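Giardin subunit alpha-1 (PDB 4EVF) binds calcium and, in a calcium-dependent way, phospholipid membranes as an annexin, and takes part in the attachment of the parasite to the intestinal mucosa. Local coordinates at residues Thr5-Glu10 and Glu36-Ala41; Asp52-Ala57 and Leu66-Phe71; Glu134-Leu139 and Thr210-Tyr215. One frame throughout, in Å; residues are numbered along the deposited sequence.

Contact 1: Thr5-Glu10 and Glu36-Ala41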
ATOM      1  N   THR A   5      11.418  18.301 -19.445  1.00 26.84           N
ATOM      2  CA  THR A   5      12.499  17.896 -20.333  1.00 25.68           C
ATOM      3  C   THR A   5      13.835  17.927 -19.591  1.00 26.30           C
ATOM      4  O   THR A   5      14.700  17.076 -19.802  1.00 24.56           O
ATOM      5  CB  THR A   5      12.581  18.781 -21.596  1.00 26.86           C
ATOM      6  OG1 THR A   5      12.530  20.161 -21.213  1.00 29.80           O
ATOM      7  CG2 THR A   5      11.423  18.474 -22.544  1.00 26.24           C
ATOM      8  N   ASP A   6      13.999  18.901 -18.704  1.00 26.49           N
ATOM      9  CA  ASP A   6      15.241  19.008 -17.951  1.00 27.54           C
ATOM     10  C   ASP A   6      15.375  17.916 -16.884  1.00 26.79           C
ATOM     11  O   ASP A   6      16.461  17.371 -16.701  1.00 24.11           O
ATOM     12  CB  ASP A   6      15.396  20.399 -17.344  1.00 28.45           C
ATOM     13  CG  ASP A   6      15.731  21.449 -18.385  1.00 33.70           C
ATOM     14  OD1 ASP A   6      16.542  21.159 -19.291  1.00 34.54           O
ATOM     15  OD2 ASP A   6      15.181  22.563 -18.302  1.00 31.85           O
ATOM     16  N   ILE A   7      14.276  17.602 -16.198  1.00 23.62           N
ATOM     17  CA  ILE A   7      14.246  16.448 -15.295  1.00 22.89           C
ATOM     18  C   ILE A   7      14.533  15.161 -16.054  1.00 24.34           C
ATOM     19  O   ILE A   7      15.235  14.275 -15.559  1.00 23.02           O
ATOM     20  CB  ILE A   7      12.879  16.292 -14.611  1.00 21.52           C
ATOM     21  CG1 ILE A   7      12.444  17.610 -13.973  1.00 22.47           C
ATOM     22  CG2 ILE A   7      12.905  15.148 -13.581  1.00 22.12           C
ATOM     23  CD1 ILE A   7      10.990  17.616 -13.569  1.00 22.14           C
ATOM     24  N   ALA A   8      13.967  15.035 -17.252  1.00 23.66           N
ATOM     25  CA  ALA A   8      14.226  13.845 -18.055  1.00 24.37           C
ATOM     26  C   ALA A   8      15.720  13.739 -18.354  1.00 24.04           C
ATOM     27  O   ALA A   8      16.276  12.637 -18.390  1.00 23.70           O
ATOM     28  CB  ALA A   8      13.406  13.862 -19.345  1.00 24.00           C
ATOM     29  N   ASN A   9      16.370  14.883 -18.560  1.00 23.38           N
ATOM     30  CA  ASN A   9      17.821  14.891 -18.775  1.00 26.52           C
ATOM     31  C   ASN A   9      18.598  14.468 -17.526  1.00 27.51           C
ATOM     32  O   ASN A   9      19.557  13.691 -17.617  1.00 27.85           O
ATOM     33  CB  ASN A   9      18.324  16.254 -19.269  1.00 27.34           C
ATOM     34  CG  ASN A   9      19.818  16.235 -19.597  1.00 34.98           C
ATOM     35  OD1 ASN A   9      20.651  16.678 -18.802  1.00 38.82           O
ATOM     36  ND2 ASN A   9      20.160  15.691 -20.762  1.00 37.55           N
ATOM     37  N   GLU A  10      18.198  14.985 -16.366  1.00 26.25           N
ATOM     38  CA  GLU A  10      18.793  14.536 -15.103  1.00 27.66           C
ATOM     39  C   GLU A  10      18.748  13.021 -15.022  1.00 27.92           C
ATOM     40  O   GLU A  10      19.751  12.356 -14.728  1.00 26.19           O
ATOM     41  CB  GLU A  10      18.035  15.098 -13.906  1.00 28.78           C
ATOM     42  CG  GLU A  10      18.129  16.600 -13.727  1.00 32.87           C
ATOM     43  CD  GLU A  10      17.406  17.061 -12.477  1.00 38.02           C
ATOM     44  OE1 GLU A  10      17.848  16.699 -11.356  1.00 43.01           O
ATOM     45  OE2 GLU A  10      16.385  17.769 -12.612  1.00 38.41           O
ATOM     46  N   GLU A  36       4.784  10.565 -14.169  1.00 19.79           N
ATOM     47  CA  GLU A  36       4.180  10.226 -15.474  1.00 19.61           C
ATOM     48  C   GLU A  36       4.523  11.269 -16.551  1.00 19.98           C
ATOM     49  O   GLU A  36       4.858  10.917 -17.683  1.00 20.43           O
ATOM     50  CB  GLU A  36       2.665  10.069 -15.364  1.00 20.70           C
ATOM     51  CG  GLU A  36       2.208   8.955 -14.415  1.00 22.53           C
ATOM     52  CD  GLU A  36       0.695   8.770 -14.423  1.00 27.23           C
ATOM     53  OE1 GLU A  36      -0.034   9.785 -14.524  1.00 30.91           O
ATOM     54  OE2 GLU A  36       0.239   7.609 -14.355  1.00 28.47           O
ATOM     55  N   LYS A  37       4.417  12.548 -16.198  1.00 20.41           N
ATOM     56  CA  LYS A  37       4.822  13.637 -17.093  1.00 20.68           C
ATOM     57  C   LYS A  37       6.284  13.483 -17.488  1.00 19.45           C
ATOM     58  O   LYS A  37       6.638  13.584 -18.668  1.00 20.51           O
ATOM     59  CB  LYS A  37       4.622  15.004 -16.430  1.00 20.35           C
ATOM     60  CG  LYS A  37       3.178  15.421 -16.258  1.00 27.55           C
ATOM     61  CD  LYS A  37       3.058  16.910 -15.895  1.00 26.18           C
ATOM     62  CE  LYS A  37       3.507  17.191 -14.466  1.00 28.79           C
ATOM     63  NZ  LYS A  37       3.286  18.619 -14.050  1.00 25.33           N
ATOM     64  N   ILE A  38       7.136  13.234 -16.496  1.00 18.58           N
ATOM     65  CA  ILE A  38       8.566  13.091 -16.731  1.00 18.40           C
ATOM     66  C   ILE A  38       8.859  11.930 -17.680  1.00 18.15           C
ATOM     67  O   ILE A  38       9.684  12.051 -18.589  1.00 17.73           O
ATOM     68  CB  ILE A  38       9.336  12.888 -15.398  1.00 20.18           C
ATOM     69  CG1 ILE A  38       9.174  14.123 -14.498  1.00 20.06           C
ATOM     70  CG2 ILE A  38      10.803  12.584 -15.677  1.00 20.41           C
ATOM     71  CD1 ILE A  38       9.652  13.923 -13.055  1.00 21.97           C
ATOM     72  N   ALA A  39       8.173  10.807 -17.472  1.00 16.95           N
ATOM     73  CA  ALA A  39       8.353   9.635 -18.321  1.00 18.74           C
ATOM     74  C   ALA A  39       7.945   9.940 -19.762  1.00 20.07           C
ATOM     75  O   ALA A  39       8.545   9.424 -20.711  1.00 18.70           O
ATOM     76  CB  ALA A  39       7.542   8.471 -17.791  1.00 16.93           C
ATOM     77  N   LYS A  40       6.907  10.760 -19.923  1.00 17.77           N
ATOM     78  CA  LYS A  40       6.499  11.183 -21.265  1.00 20.44           C
ATOM     79  C   LYS A  40       7.582  12.012 -21.931  1.00 18.13           C
ATOM     80  O   LYS A  40       7.888  11.796 -23.097  1.00 23.56           O
ATOM     81  CB  LYS A  40       5.178  11.961 -21.256  1.00 18.27           C
ATOM     82  CG  LYS A  40       3.939  11.074 -21.173  1.00 21.11           C
ATOM     83  CD  LYS A  40       2.677  11.863 -21.476  1.00 23.29           C
ATOM     84  CE  LYS A  40       2.658  12.322 -22.929  1.00 23.88           C
ATOM     85  NZ  LYS A  40       1.988  11.366 -23.846  1.00 22.64           N
ATOM     86  N   ALA A  41       8.161  12.955 -21.194  1.00 17.97           N
ATOM     87  CA  ALA A  41       9.202  13.813 -21.754  1.00 19.62           C
ATOM     88  C   ALA A  41      10.389  12.938 -22.123  1.00 20.28           C
ATOM     89  O   ALA A  41      11.035  13.116 -23.151  1.00 21.68           O
ATOM     90  CB  ALA A  41       9.604  14.874 -20.760  1.00 20.97           C
TER
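Ile7 and Ile38 meet through matching torsions: in both, CG1 is anti to the carbonyl carbon (chi1 -51° and -63°), CG2 is anti to the backbone N, and CD1 lies anti to CA. Although the two side chains have the same shape, they cross at about a right angle. Methyl CG2 of Ile7 lies 3.5 Å from CD1 of Ile38, and the same Ile7 CG2 is 3.9 Å from Ile38 CG2. The ethyl arm of Ile7 adds a second touch, its CD1 standing 4.0 Å from Ile38 CG1.

The other half of the contact is made of small residues. Ala8 CB meets Ala41 CB at 4.2 Å and comes equally near the carbonyl O of Ile38, a van der Waals approach to backbone. At the exposed end, Thr5 turns its CB away from the partner helix, and it is its backbone N that comes within 4.1 Å of Ala41 CB. With alanines at the crossing, the axes of the two segments approach to 8.3 Å, at a signed angle of -79°.

Both segments fall in the predicted first annexin repeat, a bundle of five helices, and the contact joins its first helix, 4-16, to its third, 32-46. In this fold the third helix runs across the other four, which explains the steep crossing. Tyr30 packs on both isoleucines, and Leu11, one turn beyond Ile7, also reaches Ile38; Ile26 of helix 20-28 touches Ile7.

Every side-chain to side-chain contact between the two segments is apolar. The pairing is therefore one of shape, hydrocarbon against hydrocarbon, and its stability probably comes chiefly from withdrawing these surfaces from water.

Contact 2: Asp52-Ala57 and Leu66-Phe71; sequences DDIKKA and LLMDLF
Ile54 fills the closely packed side of this contact, both of its branches reaching the segment that runs back against its own at 166°. Ile54 CG2 lies 4.0 Å from Met68 CG and 4.1 Å from Leu67 CB, touching two successive residues of the partner. The other branch continues to Ile54 CD1, which rests 3.9 Å from the carbonyl O of Leu67 and as far from CD2 of Phe71, approaching that ring obliquely. Ile54 slides past Met68 in the opposite direction but crosses Leu67 and Phe71 at about a right angle.

Toward solvent the packing thins to a single pair of long side chains, Lys55 and Met68. The thioether Met68 SD sits 3.7 Å from Lys55 CB, and the terminal methyl Met68 CE lies 4.0 Å from Lys55 CD. A bend at chi3 (62°) sets CE beside the lysine's hydrocarbon stem. The stem itself is extended and carries its ammonium end away from the partner helix, so the contact uses the aliphatic part of an exposed residue.

The pair is the antiparallel hairpin of helices 50-57 and 62-70 in the predicted first annexin repeat; the axes of segments 52-57 and 66-70 come within 9.0 Å. Helix 4-16 closes the buried side, Ile15 touching Ile54 and Leu11 touching Phe71, while Ile23 and Ala24 of helix 20-28 pack on Leu67. On the far flank of helix 62-70, Leu66 and Leu70 lie against helix 284-292, and Asp69 forms a salt bridge with Arg249, tying the hairpin to the C-terminal part of the chain.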
ATOM      1  N   ASP A  52      12.323   0.950 -19.389  1.00 26.15           N
ATOM      2  CA  ASP A  52      13.161   0.084 -20.220  1.00 32.17           C
ATOM      3  C   ASP A  52      14.638   0.482 -20.148  1.00 33.13           C
ATOM      4  O   ASP A  52      15.524  -0.373 -20.152  1.00 31.00           O
ATOM      5  CB  ASP A  52      12.694   0.072 -21.686  1.00 30.43           C
ATOM      6  CG  ASP A  52      11.380  -0.670 -21.883  1.00 34.34           C
ATOM      7  OD1 ASP A  52      10.927  -1.347 -20.938  1.00 32.33           O
ATOM      8  OD2 ASP A  52      10.799  -0.583 -22.991  1.00 36.55           O
ATOM      9  N   ASP A  53      14.906   1.781 -20.085  1.00 29.97           N
ATOM     10  CA  ASP A  53      16.285   2.248 -20.000  1.00 30.30           C
ATOM     11  C   ASP A  53      16.861   1.921 -18.627  1.00 32.12           C
ATOM     12  O   ASP A  53      17.984   1.425 -18.510  1.00 29.79           O
ATOM     13  CB  ASP A  53      16.378   3.747 -20.316  1.00 28.16           C
ATOM     14  CG  ASP A  53      16.718   4.017 -21.780  1.00 32.58           C
ATOM     15  OD1 ASP A  53      16.798   3.045 -22.558  1.00 35.08           O
ATOM     16  OD2 ASP A  53      16.902   5.199 -22.152  1.00 35.36           O
ATOM     17  N   ILE A  54      16.072   2.174 -17.589  1.00 29.25           N
ATOM     18  CA  ILE A  54      16.445   1.798 -16.228  1.00 28.51           C
ATOM     19  C   ILE A  54      16.786   0.306 -16.120  1.00 32.12           C
ATOM     20  O   ILE A  54      17.828  -0.069 -15.575  1.00 31.37           O
ATOM     21  CB  ILE A  54      15.325   2.153 -15.241  1.00 27.72           C
ATOM     22  CG1 ILE A  54      15.092   3.661 -15.243  1.00 24.47           C
ATOM     23  CG2 ILE A  54      15.652   1.662 -13.828  1.00 26.77           C
ATOM     24  CD1 ILE A  54      13.877   4.075 -14.467  1.00 26.51           C
ATOM     25  N   LYS A  55      15.914  -0.542 -16.650  1.00 32.90           N
ATOM     26  CA  LYS A  55      16.147  -1.981 -16.605  1.00 32.81           C
ATOM     27  C   LYS A  55      17.466  -2.349 -17.276  1.00 38.35           C
ATOM     28  O   LYS A  55      18.207  -3.200 -16.788  1.00 35.96           O
ATOM     29  CB  LYS A  55      14.996  -2.743 -17.265  1.00 35.70           C
ATOM     30  CG  LYS A  55      15.229  -4.242 -17.342  1.00 36.27           C
ATOM     31  CD  LYS A  55      14.014  -4.967 -17.892  1.00 43.86           C
ATOM     32  CE  LYS A  55      14.188  -6.484 -17.820  1.00 51.41           C
ATOM     33  NZ  LYS A  55      12.941  -7.212 -18.212  1.00 52.65           N
ATOM     34  N   LYS A  56      17.756  -1.706 -18.402  1.00 37.50           N
ATOM     35  CA  LYS A  56      18.976  -2.005 -19.138  1.00 35.44           C
ATOM     36  C   LYS A  56      20.222  -1.514 -18.413  1.00 34.94           C
ATOM     37  O   LYS A  56      21.288  -2.100 -18.556  1.00 31.89           O
ATOM     38  CB  LYS A  56      18.921  -1.425 -20.554  1.00 36.38           C
ATOM     39  CG  LYS A  56      17.811  -2.005 -21.426  1.00 39.80           C
ATOM     40  CD  LYS A  56      17.974  -1.586 -22.884  1.00 38.63           C
ATOM     41  CE  LYS A  56      16.645  -1.646 -23.645  1.00 43.39           C
ATOM     42  NZ  LYS A  56      16.260  -3.005 -24.108  1.00 43.72           N
ATOM     43  N   ALA A  57      20.078  -0.426 -17.646  1.00 32.69           N
ATOM     44  CA  ALA A  57      21.258   0.158 -16.995  1.00 34.99           C
ATOM     45  C   ALA A  57      21.635  -0.507 -15.678  1.00 38.10           C
ATOM     46  O   ALA A  57      22.817  -0.548 -15.313  1.00 35.92           O
ATOM     47  CB  ALA A  57      21.040   1.645 -16.777  1.00 30.51           C
ATOM     48  N   LEU A  66      11.836  -1.832  -8.413  1.00 20.01           N
ATOM     49  CA  LEU A  66      11.270  -0.679  -7.721  1.00 22.27           C
ATOM     50  C   LEU A  66      11.452   0.620  -8.508  1.00 21.20           C
ATOM     51  O   LEU A  66      10.504   1.406  -8.672  1.00 17.96           O
ATOM     52  CB  LEU A  66      11.878  -0.540  -6.322  1.00 18.64           C
ATOM     53  CG  LEU A  66      11.583   0.754  -5.545  1.00 19.70           C
ATOM     54  CD1 LEU A  66      10.091   1.046  -5.480  1.00 20.30           C
ATOM     55  CD2 LEU A  66      12.164   0.724  -4.123  1.00 19.77           C
ATOM     56  N   LEU A  67      12.670   0.852  -8.988  1.00 20.41           N
ATOM     57  CA  LEU A  67      12.973   2.074  -9.741  1.00 20.92           C
ATOM     58  C   LEU A  67      12.179   2.168 -11.050  1.00 20.66           C
ATOM     59  O   LEU A  67      11.674   3.245 -11.409  1.00 21.57           O
ATOM     60  CB  LEU A  67      14.484   2.207  -9.975  1.00 20.97           C
ATOM     61  CG  LEU A  67      15.274   2.368  -8.667  1.00 21.26           C
ATOM     62  CD1 LEU A  67      16.790   2.356  -8.884  1.00 24.34           C
ATOM     63  CD2 LEU A  67      14.843   3.622  -7.921  1.00 21.26           C
ATOM     64  N   MET A  68      12.067   1.039 -11.740  1.00 18.39           N
ATOM     65  CA  MET A  68      11.196   0.893 -12.913  1.00 22.56           C
ATOM     66  C   MET A  68       9.751   1.226 -12.593  1.00 22.80           C
ATOM     67  O   MET A  68       9.107   1.980 -13.321  1.00 20.34           O
ATOM     68  CB  MET A  68      11.247  -0.540 -13.461  1.00 22.63           C
ATOM     69  CG  MET A  68      12.607  -0.966 -13.995  1.00 28.55           C
ATOM     70  SD  MET A  68      12.645  -2.707 -14.452  1.00 30.94           S
ATOM     71  CE  MET A  68      11.417  -2.786 -15.761  1.00 28.24           C
ATOM     72  N   ASP A  69       9.243   0.648 -11.509  1.00 22.32           N
ATOM     73  CA  ASP A  69       7.859   0.842 -11.091  1.00 22.86           C
ATOM     74  C   ASP A  69       7.536   2.326 -10.931  1.00 17.44           C
ATOM     75  O   ASP A  69       6.470   2.794 -11.350  1.00 17.88           O
ATOM     76  CB  ASP A  69       7.591   0.133  -9.753  1.00 19.11           C
ATOM     77  CG  ASP A  69       7.579  -1.388  -9.871  1.00 20.68           C
ATOM     78  OD1 ASP A  69       7.551  -1.924 -11.001  1.00 24.91           O
ATOM     79  OD2 ASP A  69       7.569  -2.053  -8.814  1.00 23.97           O
ATOM     80  N   LEU A  70       8.455   3.056 -10.305  1.00 16.18           N
ATOM     81  CA  LEU A  70       8.261   4.484 -10.041  1.00 20.96           C
ATOM     82  C   LEU A  70       8.077   5.311 -11.310  1.00 20.79           C
ATOM     83  O   LEU A  70       7.533   6.423 -11.263  1.00 19.45           O
ATOM     84  CB  LEU A  70       9.407   5.043  -9.197  1.00 22.40           C
ATOM     85  CG  LEU A  70       9.446   4.474  -7.770  1.00 18.95           C
ATOM     86  CD1 LEU A  70      10.809   4.720  -7.113  1.00 23.46           C
ATOM     87  CD2 LEU A  70       8.314   5.043  -6.918  1.00 20.84           C
ATOM     88  N   PHE A  71       8.527   4.773 -12.439  1.00 17.61           N
ATOM     89  CA  PHE A  71       8.383   5.484 -13.716  1.00 17.91           C
ATOM     90  C   PHE A  71       7.478   4.730 -14.685  1.00 19.21           C
ATOM     91  O   PHE A  71       7.419   5.018 -15.903  1.00 18.44           O
ATOM     92  CB  PHE A  71       9.753   5.845 -14.293  1.00 17.23           C
ATOM     93  CG  PHE A  71      10.456   6.908 -13.492  1.00 18.55           C
ATOM     94  CD1 PHE A  71       9.972   8.208 -13.487  1.00 20.20           C
ATOM     95  CD2 PHE A  71      11.549   6.600 -12.692  1.00 19.71           C
ATOM     96  CE1 PHE A  71      10.591   9.192 -12.736  1.00 19.83           C
ATOM     97  CE2 PHE A  71      12.170   7.578 -11.941  1.00 20.30           C
ATOM     98  CZ  PHE A  71      11.697   8.871 -11.958  1.00 18.91           C
TER

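Contact 3: Glu134-Leu139 and Thr210-Tyr215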
ATOM      1  N   GLU A 134     -13.788 -17.699   5.139  1.00 23.23           N
ATOM      2  CA  GLU A 134     -13.190 -16.997   6.272  1.00 22.09           C
ATOM      3  C   GLU A 134     -13.573 -15.522   6.261  1.00 21.24           C
ATOM      4  O   GLU A 134     -13.867 -14.939   5.214  1.00 18.43           O
ATOM      5  CB  GLU A 134     -11.663 -17.122   6.259  1.00 25.33           C
ATOM      6  CG  GLU A 134     -11.117 -18.458   6.758  1.00 27.01           C
ATOM      7  CD  GLU A 134      -9.617 -18.404   7.021  1.00 32.43           C
ATOM      8  OE1 GLU A 134      -8.834 -18.429   6.042  1.00 27.78           O
ATOM      9  OE2 GLU A 134      -9.225 -18.336   8.209  1.00 29.31           O
ATOM     10  N   ASP A 135     -13.553 -14.907   7.432  1.00 19.93           N
ATOM     11  CA  ASP A 135     -13.987 -13.520   7.527  1.00 21.92           C
ATOM     12  C   ASP A 135     -13.073 -12.549   6.783  1.00 20.84           C
ATOM     13  O   ASP A 135     -13.536 -11.521   6.303  1.00 18.17           O
ATOM     14  CB  ASP A 135     -14.170 -13.108   8.982  1.00 17.09           C
ATOM     15  CG  ASP A 135     -15.422 -13.708   9.597  1.00 22.54           C
ATOM     16  OD1 ASP A 135     -15.658 -13.495  10.804  1.00 19.85           O
ATOM     17  OD2 ASP A 135     -16.176 -14.381   8.865  1.00 20.13           O
ATOM     18  N   TRP A 136     -11.782 -12.868   6.674  1.00 21.06           N
ATOM     19  CA  TRP A 136     -10.883 -11.992   5.921  1.00 20.60           C
ATOM     20  C   TRP A 136     -11.264 -11.929   4.438  1.00 20.72           C
ATOM     21  O   TRP A 136     -11.192 -10.866   3.817  1.00 17.99           O
ATOM     22  CB  TRP A 136      -9.402 -12.367   6.120  1.00 18.90           C
ATOM     23  CG  TRP A 136      -8.966 -13.644   5.460  1.00 20.10           C
ATOM     24  CD1 TRP A 136      -8.878 -14.881   6.036  1.00 22.55           C
ATOM     25  CD2 TRP A 136      -8.527 -13.802   4.106  1.00 21.40           C
ATOM     26  NE1 TRP A 136      -8.427 -15.799   5.118  1.00 23.83           N
ATOM     27  CE2 TRP A 136      -8.201 -15.159   3.927  1.00 23.29           C
ATOM     28  CE3 TRP A 136      -8.379 -12.923   3.026  1.00 23.39           C
ATOM     29  CZ2 TRP A 136      -7.748 -15.661   2.711  1.00 22.74           C
ATOM     30  CZ3 TRP A 136      -7.924 -13.426   1.825  1.00 23.13           C
ATOM     31  CH2 TRP A 136      -7.616 -14.780   1.675  1.00 22.25           C
ATOM     32  N   CYS A 137     -11.688 -13.060   3.879  1.00 19.69           N
ATOM     33  CA  CYS A 137     -12.141 -13.100   2.489  1.00 20.22           C
ATOM     34  C   CYS A 137     -13.342 -12.188   2.303  1.00 18.55           C
ATOM     35  O   CYS A 137     -13.400 -11.419   1.345  1.00 19.65           O
ATOM     36  CB  CYS A 137     -12.543 -14.516   2.082  1.00 20.67           C
ATOM     37  SG  CYS A 137     -11.440 -15.810   2.694  1.00 22.14           S
ATOM     38  N   LEU A 138     -14.303 -12.297   3.220  1.00 17.08           N
ATOM     39  CA  LEU A 138     -15.546 -11.538   3.122  1.00 19.95           C
ATOM     40  C   LEU A 138     -15.293 -10.033   3.244  1.00 17.97           C
ATOM     41  O   LEU A 138     -15.905  -9.231   2.530  1.00 21.64           O
ATOM     42  CB  LEU A 138     -16.536 -12.003   4.194  1.00 21.09           C
ATOM     43  CG  LEU A 138     -17.041 -13.451   4.126  1.00 21.09           C
ATOM     44  CD1 LEU A 138     -17.940 -13.755   5.303  1.00 24.27           C
ATOM     45  CD2 LEU A 138     -17.780 -13.694   2.816  1.00 24.41           C
ATOM     46  N   LEU A 139     -14.402  -9.648   4.153  1.00 18.68           N
ATOM     47  CA  LEU A 139     -14.028  -8.240   4.281  1.00 20.28           C
ATOM     48  C   LEU A 139     -13.328  -7.732   3.031  1.00 19.72           C
ATOM     49  O   LEU A 139     -13.598  -6.614   2.590  1.00 21.48           O
ATOM     50  CB  LEU A 139     -13.174  -7.981   5.529  1.00 17.18           C
ATOM     51  CG  LEU A 139     -12.758  -6.523   5.793  1.00 17.26           C
ATOM     52  CD1 LEU A 139     -13.948  -5.572   5.915  1.00 16.79           C
ATOM     53  CD2 LEU A 139     -11.903  -6.454   7.062  1.00 16.91           C
ATOM     54  N   THR A 210      -7.586 -14.263  14.836  1.00 21.66           N
ATOM     55  CA  THR A 210      -6.179 -14.639  14.726  1.00 21.24           C
ATOM     56  C   THR A 210      -5.740 -14.771  13.266  1.00 21.32           C
ATOM     57  O   THR A 210      -6.569 -14.848  12.359  1.00 21.24           O
ATOM     58  CB  THR A 210      -5.910 -15.991  15.410  1.00 24.38           C
ATOM     59  OG1 THR A 210      -6.701 -17.002  14.776  1.00 24.11           O
ATOM     60  CG2 THR A 210      -6.274 -15.920  16.898  1.00 22.44           C
ATOM     61  N   LYS A 211      -4.431 -14.823  13.050  1.00 20.66           N
ATOM     62  CA  LYS A 211      -3.882 -15.139  11.740  1.00 21.51           C
ATOM     63  C   LYS A 211      -4.381 -14.161  10.681  1.00 21.50           C
ATOM     64  O   LYS A 211      -4.407 -12.954  10.922  1.00 22.93           O
ATOM     65  CB  LYS A 211      -4.182 -16.599  11.374  1.00 20.35           C
ATOM     66  CG  LYS A 211      -3.483 -17.606  12.304  1.00 27.87           C
ATOM     67  CD  LYS A 211      -3.909 -19.030  12.015  1.00 28.03           C
ATOM     68  CE  LYS A 211      -3.073 -20.020  12.814  1.00 42.76           C
ATOM     69  NZ  LYS A 211      -3.422 -21.430  12.477  1.00 46.11           N
ATOM     70  N   THR A 212      -4.773 -14.673   9.519  1.00 22.55           N
ATOM     71  CA  THR A 212      -5.120 -13.806   8.392  1.00 18.68           C
ATOM     72  C   THR A 212      -6.353 -12.929   8.681  1.00 23.34           C
ATOM     73  O   THR A 212      -6.406 -11.762   8.260  1.00 18.55           O
ATOM     74  CB  THR A 212      -5.290 -14.610   7.074  1.00 24.46           C
ATOM     75  OG1 THR A 212      -4.113 -15.399   6.830  1.00 25.02           O
ATOM     76  CG2 THR A 212      -5.503 -13.660   5.886  1.00 21.52           C
ATOM     77  N   ASP A 213      -7.329 -13.473   9.410  1.00 19.04           N
ATOM     78  CA  ASP A 213      -8.471 -12.655   9.836  1.00 22.62           C
ATOM     79  C   ASP A 213      -7.937 -11.468  10.596  1.00 21.46           C
ATOM     80  O   ASP A 213      -8.277 -10.319  10.301  1.00 19.12           O
ATOM     81  CB  ASP A 213      -9.422 -13.406  10.767  1.00 17.12           C
ATOM     82  CG  ASP A 213     -10.306 -14.403  10.042  1.00 21.19           C
ATOM     83  OD1 ASP A 213     -10.537 -14.258   8.817  1.00 20.64           O
ATOM     84  OD2 ASP A 213     -10.776 -15.341  10.718  1.00 21.50           O
ATOM     85  N   TYR A 214      -7.103 -11.763  11.595  1.00 18.90           N
ATOM     86  CA  TYR A 214      -6.525 -10.724  12.416  1.00 19.27           C
ATOM     87  C   TYR A 214      -5.830  -9.638  11.596  1.00 20.14           C
ATOM     88  O   TYR A 214      -6.142  -8.451  11.719  1.00 19.59           O
ATOM     89  CB  TYR A 214      -5.532 -11.313  13.431  1.00 21.80           C
ATOM     90  CG  TYR A 214      -4.805 -10.227  14.167  1.00 19.88           C
ATOM     91  CD1 TYR A 214      -5.406  -9.574  15.235  1.00 21.62           C
ATOM     92  CD2 TYR A 214      -3.531  -9.821  13.774  1.00 23.08           C
ATOM     93  CE1 TYR A 214      -4.763  -8.561  15.907  1.00 23.02           C
ATOM     94  CE2 TYR A 214      -2.874  -8.811  14.437  1.00 24.07           C
ATOM     95  CZ  TYR A 214      -3.500  -8.178  15.502  1.00 27.23           C
ATOM     96  OH  TYR A 214      -2.863  -7.169  16.180  1.00 27.09           O
ATOM     97  N   TYR A 215      -4.862 -10.041  10.785  1.00 18.16           N
ATOM     98  CA  TYR A 215      -4.082  -9.071  10.030  1.00 20.34           C
ATOM     99  C   TYR A 215      -4.935  -8.281   9.049  1.00 22.04           C
ATOM    100  O   TYR A 215      -4.684  -7.100   8.833  1.00 16.34           O
ATOM    101  CB  TYR A 215      -2.890  -9.725   9.332  1.00 22.30           C
ATOM    102  CG  TYR A 215      -1.872 -10.195  10.338  1.00 23.11           C
ATOM    103  CD1 TYR A 215      -1.197  -9.277  11.129  1.00 24.83           C
ATOM    104  CD2 TYR A 215      -1.629 -11.552  10.535  1.00 24.67           C
ATOM    105  CE1 TYR A 215      -0.287  -9.692  12.082  1.00 25.99           C
ATOM    106  CE2 TYR A 215      -0.719 -11.980  11.480  1.00 26.17           C
ATOM    107  CZ  TYR A 215      -0.049 -11.047  12.245  1.00 28.75           C
ATOM    108  OH  TYR A 215       0.858 -11.455  13.187  1.00 35.34           O
TER
HETATM  109  O   HOH W   1      -7.505 -16.477   9.653  1.00 21.76           O
HETATM  110  O   HOH W   2     -12.949 -16.486   9.721  1.00 22.75           O
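Trp136 and Asp213 mark the closest approach of the two backbones, their CA atoms 4.6 Å apart where the first turns of helices 135-145 and 211-225 meet at 36° between their N-to-C directions. Asp213 reaches across to the other helix start: its OD1 accepts a hydrogen bond from Trp136 N at 2.8 Å, nearly in line with the C-O bond, although the angle at the hydrogen is a bent 139°. The other oxygen, OD2, receives a hydrogen bond from a water that in turn accepts one from Asp135 N. One carboxylate thus serves two amides of the first helical turn, directly and through water, and the positive end of that helix would be expected to favour its negative charge.

Thr212 meets the indole from above. Its CG2 stands 3.4 Å from the centroid of the five-membered ring of Trp136 and only 6° off the normal, a CH-pi contact, while Cys137 SG lies over the opposite face.

These helices fall in the predicted second and third annexin repeats, so the contact joins two units of the annexin fold at the protein surface. His92 ND1 is hydrogen-bonded to Thr212 OG1, and the His92 ring also meets Trp136; Tyr209 OH is hydrogen-bonded to Asp135 OD1.

Glu134, at the N-cap position, steadies the indole edge. Glu134 OE1 accepts a hydrogen bond from Trp136 NE1 at 2.8 Å; NE1 comes from above the carboxylate plane, whereas OE1 lies close to the ring plane. Glu134 OE2 is 4.2 Å from Asp213 OD2, a like-charged approach in which each oxygen takes a hydrogen bond from its own water, which may soften the repulsion. The water on Glu134 OE2 also accepts from Asp213 N.

Contacts 1 and 2 are neighbours within the predicted first annexin repeat, their centres 14 Å apart. They touch directly where Ala39 CB packs 3.9 Å from the carbonyl O of Phe71, and helix 4-16 serves both, supplying Ile7 and Ala8 to contact 1 and Leu11 and Ile15 to the buried side of contact 2. Contact 3 lies on the opposite side of the chain's centre and touches neither: its centre is 43 Å from that of contact 1 and 35 Å from that of contact 2. The first two illustrate apolar packing inside one repeat; the third joins two repeats through hydrogen bonds, waters and a methyl over an indole. The structure is the calcium-free form.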